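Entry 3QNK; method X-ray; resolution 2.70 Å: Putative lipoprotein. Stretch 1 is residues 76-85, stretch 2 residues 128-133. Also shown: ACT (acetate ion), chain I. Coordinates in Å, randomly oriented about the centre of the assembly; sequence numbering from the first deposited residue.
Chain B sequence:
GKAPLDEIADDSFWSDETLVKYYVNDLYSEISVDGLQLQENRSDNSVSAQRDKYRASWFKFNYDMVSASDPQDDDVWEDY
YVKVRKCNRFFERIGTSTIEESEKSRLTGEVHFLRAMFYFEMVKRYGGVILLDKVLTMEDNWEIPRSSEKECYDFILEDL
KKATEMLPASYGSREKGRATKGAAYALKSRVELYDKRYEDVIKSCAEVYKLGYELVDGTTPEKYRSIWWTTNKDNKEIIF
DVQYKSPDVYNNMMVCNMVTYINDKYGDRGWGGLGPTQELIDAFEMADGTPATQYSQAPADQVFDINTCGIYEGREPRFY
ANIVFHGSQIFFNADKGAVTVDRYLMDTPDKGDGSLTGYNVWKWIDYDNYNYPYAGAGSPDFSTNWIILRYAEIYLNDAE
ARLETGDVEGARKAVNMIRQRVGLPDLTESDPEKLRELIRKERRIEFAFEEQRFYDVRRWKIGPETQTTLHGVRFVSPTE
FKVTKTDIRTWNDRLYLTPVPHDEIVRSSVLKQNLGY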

# COMPACT_ATOMS: atom_id res chain seq x y z
N VAL B 76 -5.94 -1.07 6.84
CA VAL B 76 -5.84 -0.06 7.90
C VAL B 76 -4.65 -0.36 8.85
O VAL B 76 -3.89 0.56 9.13
N TRP B 77 -4.45 -1.62 9.26
CA TRP B 77 -3.33 -1.99 10.13
C TRP B 77 -1.97 -1.60 9.47
O TRP B 77 -1.18 -0.87 10.09
N GLU B 78 -1.73 -2.02 8.22
CA GLU B 78 -0.54 -1.73 7.43
C GLU B 78 -0.28 -0.22 7.26
O GLU B 78 0.82 0.28 7.58
N ASP B 79 -1.29 0.50 6.75
CA ASP B 79 -1.21 1.91 6.42
C ASP B 79 -1.13 2.86 7.61
O ASP B 79 -0.39 3.85 7.56
N TYR B 80 -1.91 2.62 8.63
CA TYR B 80 -2.04 3.53 9.75
C TYR B 80 -0.83 3.50 10.69
O TYR B 80 -0.56 4.52 11.32
N TYR B 81 -0.05 2.40 10.72
CA TYR B 81 1.17 2.39 11.54
C TYR B 81 2.24 3.27 10.90
O TYR B 81 3.02 3.87 11.64
N VAL B 82 2.21 3.42 9.57
CA VAL B 82 3.12 4.31 8.81
C VAL B 82 2.82 5.75 9.22
O VAL B 82 3.74 6.52 9.52
N LYS B 83 1.51 6.10 9.27
CA LYS B 83 0.98 7.41 9.65
C LYS B 83 1.39 7.74 11.07
O LYS B 83 1.87 8.84 11.34
N VAL B 84 1.24 6.75 11.96
CA VAL B 84 1.61 6.88 13.37
C VAL B 84 3.12 7.07 13.47
O VAL B 84 3.56 7.94 14.21
N ARG B 85 3.91 6.31 12.67
CA ARG B 85 5.38 6.44 12.68
C ARG B 85 5.79 7.90 12.39
O ARG B 85 6.65 8.43 13.11
N GLY B 128 -8.06 -3.68 20.56
CA GLY B 128 -6.71 -3.41 21.04
C GLY B 128 -5.68 -3.53 19.92
O GLY B 128 -5.79 -4.40 19.06
N VAL B 129 -4.72 -2.61 19.88
CA VAL B 129 -3.64 -2.59 18.87
C VAL B 129 -2.26 -2.46 19.59
O VAL B 129 -2.20 -2.36 20.81
N ILE B 130 -1.16 -2.42 18.82
CA ILE B 130 0.18 -2.20 19.37
C ILE B 130 0.32 -0.70 19.60
O ILE B 130 0.27 0.07 18.64
N LEU B 131 0.50 -0.29 20.86
CA LEU B 131 0.66 1.13 21.16
C LEU B 131 2.13 1.52 21.06
O LEU B 131 2.97 0.95 21.76
N LEU B 132 2.43 2.44 20.14
CA LEU B 132 3.77 2.96 19.89
C LEU B 132 3.79 4.48 20.04
O LEU B 132 3.00 5.18 19.40
N ASP B 133 4.67 4.97 20.90
CA ASP B 133 4.84 6.40 21.18
C ASP B 133 6.21 6.89 20.70
O ASP B 133 6.53 8.08 20.83

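A small, mostly apolar contact, burying 284 Å² over both sides, joins one side of a helix (76-85) to an irregular segment (128-133) and is pinned by a hydrogen bond from a backbone amide to a tyrosine hydroxyl. W77, Y81 and V84, spaced at intervals of four and three residues, fall on the same side of the helix and supply all of its contacts. Y81 contributes most. Its CA-to-CB bond points sideways, but the m rotamer (chi1 -85°) carries the ring to the segment, where Y81 OH accepts a hydrogen bond from the backbone N of I130 (2.8 Å, N-H...O angle 131°). The carbonyl O of I130 lies 3.0 Å from Y81 OH, near the ring plane at its edge. The hydroxyl also sits close against V129, with Y81 OH 3.2 Å from V129 CB, while Y81 CZ lies 4.2 Å from I130 CB. W77 also starts sideways; in its t rotamer (chi1 -172°, chi2 -78°) the long indole brings its six-membered ring to two aliphatic side chains, W77 CZ3 to V129 CG1 and W77 CZ2 to I130 CD1, both at 3.9 Å. The CA-to-CB bond of V129 (m) points toward the helix and that of I130 (m, t) sideways; both residues touch W77 and Y81. Further along, L132 (m, t) points toward the helix and makes a looser contact, its CD1 4.5 Å from Y81 CD1. V84 (t) points toward the segment and places CG1 4.0 Å from the backbone O of L132. The CA-to-CB bonds of L131 and D133, on either side of L132 in the sequence, point away, and neither side chain touches the helix. Y80 (m) takes no part in this packing; its OH donates a hydrogen bond to OXT of an acetate ion, probably from the crystallisation liquor, at 3.0 Å.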

# COMPACT_ATOMS: atom_id res chain seq x y z
CB VAL B 76 -7.18 0.19 8.63
CG1 VAL B 76 -6.98 1.02 9.92
CG2 VAL B 76 -8.13 0.92 7.69
CB TRP B 77 -3.38 -3.50 10.45
CG TRP B 77 -2.39 -3.94 11.49
CD1 TRP B 77 -1.05 -4.14 11.31
CD2 TRP B 77 -2.67 -4.27 12.86
NE1 TRP B 77 -0.49 -4.61 12.48
CE2 TRP B 77 -1.45 -4.69 13.44
CE3 TRP B 77 -3.83 -4.25 13.65
CZ2 TRP B 77 -1.35 -5.05 14.79
CZ3 TRP B 77 -3.73 -4.61 14.99
CH2 TRP B 77 -2.50 -5.01 15.55
CB GLU B 78 -0.70 -2.37 6.05
CG GLU B 78 0.57 -2.39 5.20
CD GLU B 78 0.42 -2.92 3.79
OE1 GLU B 78 -0.54 -3.68 3.53
OE2 GLU B 78 1.29 -2.60 2.95
CB ASP B 79 -2.43 2.30 5.56
CG ASP B 79 -2.51 1.66 4.17
OD1 ASP B 79 -1.49 1.11 3.70
OD2 ASP B 79 -3.60 1.73 3.56
CB TYR B 80 -3.37 3.30 10.46
CG TYR B 80 -4.48 4.04 9.74
CD1 TYR B 80 -4.91 3.65 8.48
CD2 TYR B 80 -4.98 5.23 10.25
CE1 TYR B 80 -5.86 4.38 7.77
CE2 TYR B 80 -5.91 5.99 9.55
CZ TYR B 80 -6.37 5.55 8.32
OH TYR B 80 -7.31 6.29 7.64
CB TYR B 81 1.67 0.97 11.81
CG TYR B 81 0.98 0.36 13.01
CD1 TYR B 81 1.12 0.92 14.28
CD2 TYR B 81 0.16 -0.75 12.87
CE1 TYR B 81 0.45 0.39 15.38
CE2 TYR B 81 -0.51 -1.31 13.97
CZ TYR B 81 -0.36 -0.73 15.23
OH TYR B 81 -1.00 -1.27 16.31
CB VAL B 82 2.98 4.10 7.27
CG1 VAL B 82 3.81 5.12 6.50
CG2 VAL B 82 3.37 2.69 6.85
CB LYS B 83 -0.56 7.45 9.51
CG LYS B 83 -1.06 7.16 8.12
CD LYS B 83 -2.58 7.30 8.09
CE LYS B 83 -3.17 6.62 6.88
NZ LYS B 83 -2.89 7.34 5.60
CB VAL B 84 1.09 5.69 14.22
CG1 VAL B 84 1.78 5.65 15.58
CG2 VAL B 84 -0.42 5.77 14.39
CB ARG B 85 6.02 5.47 11.68
CG ARG B 85 7.56 5.45 11.75
CD ARG B 85 8.17 4.51 10.72
NE ARG B 85 9.61 4.35 10.95
CZ ARG B 85 10.55 4.98 10.27
NH1 ARG B 85 10.22 5.82 9.29
NH2 ARG B 85 11.83 4.79 10.56
CB VAL B 129 -3.84 -1.44 17.82
CG1 VAL B 129 -5.12 -1.62 17.02
CG2 VAL B 129 -3.77 -0.06 18.47
CB ILE B 130 1.31 -2.75 18.45
CG1 ILE B 130 1.19 -4.27 18.24
CG2 ILE B 130 2.68 -2.33 19.01
CD1 ILE B 130 1.84 -4.72 17.05
CB LEU B 131 0.07 1.51 22.53
CG LEU B 131 -1.44 1.37 22.67
CD1 LEU B 131 -1.87 1.59 24.11
CD2 LEU B 131 -2.17 2.30 21.73
CB LEU B 132 4.26 2.57 18.49
CG LEU B 132 4.36 1.09 18.18
CD1 LEU B 132 4.81 0.89 16.79
CD2 LEU B 132 5.35 0.41 19.09
CB ASP B 133 4.68 6.68 22.70
CG ASP B 133 5.66 5.94 23.62
OD1 ASP B 133 6.32 4.97 23.16
OD2 ASP B 133 5.73 6.28 24.82
C ACT I . -9.74 9.15 9.07
O ACT I . -10.59 9.56 8.23
OXT ACT I . -8.46 8.87 8.74
CH3 ACT I . -10.38 9.10 10.46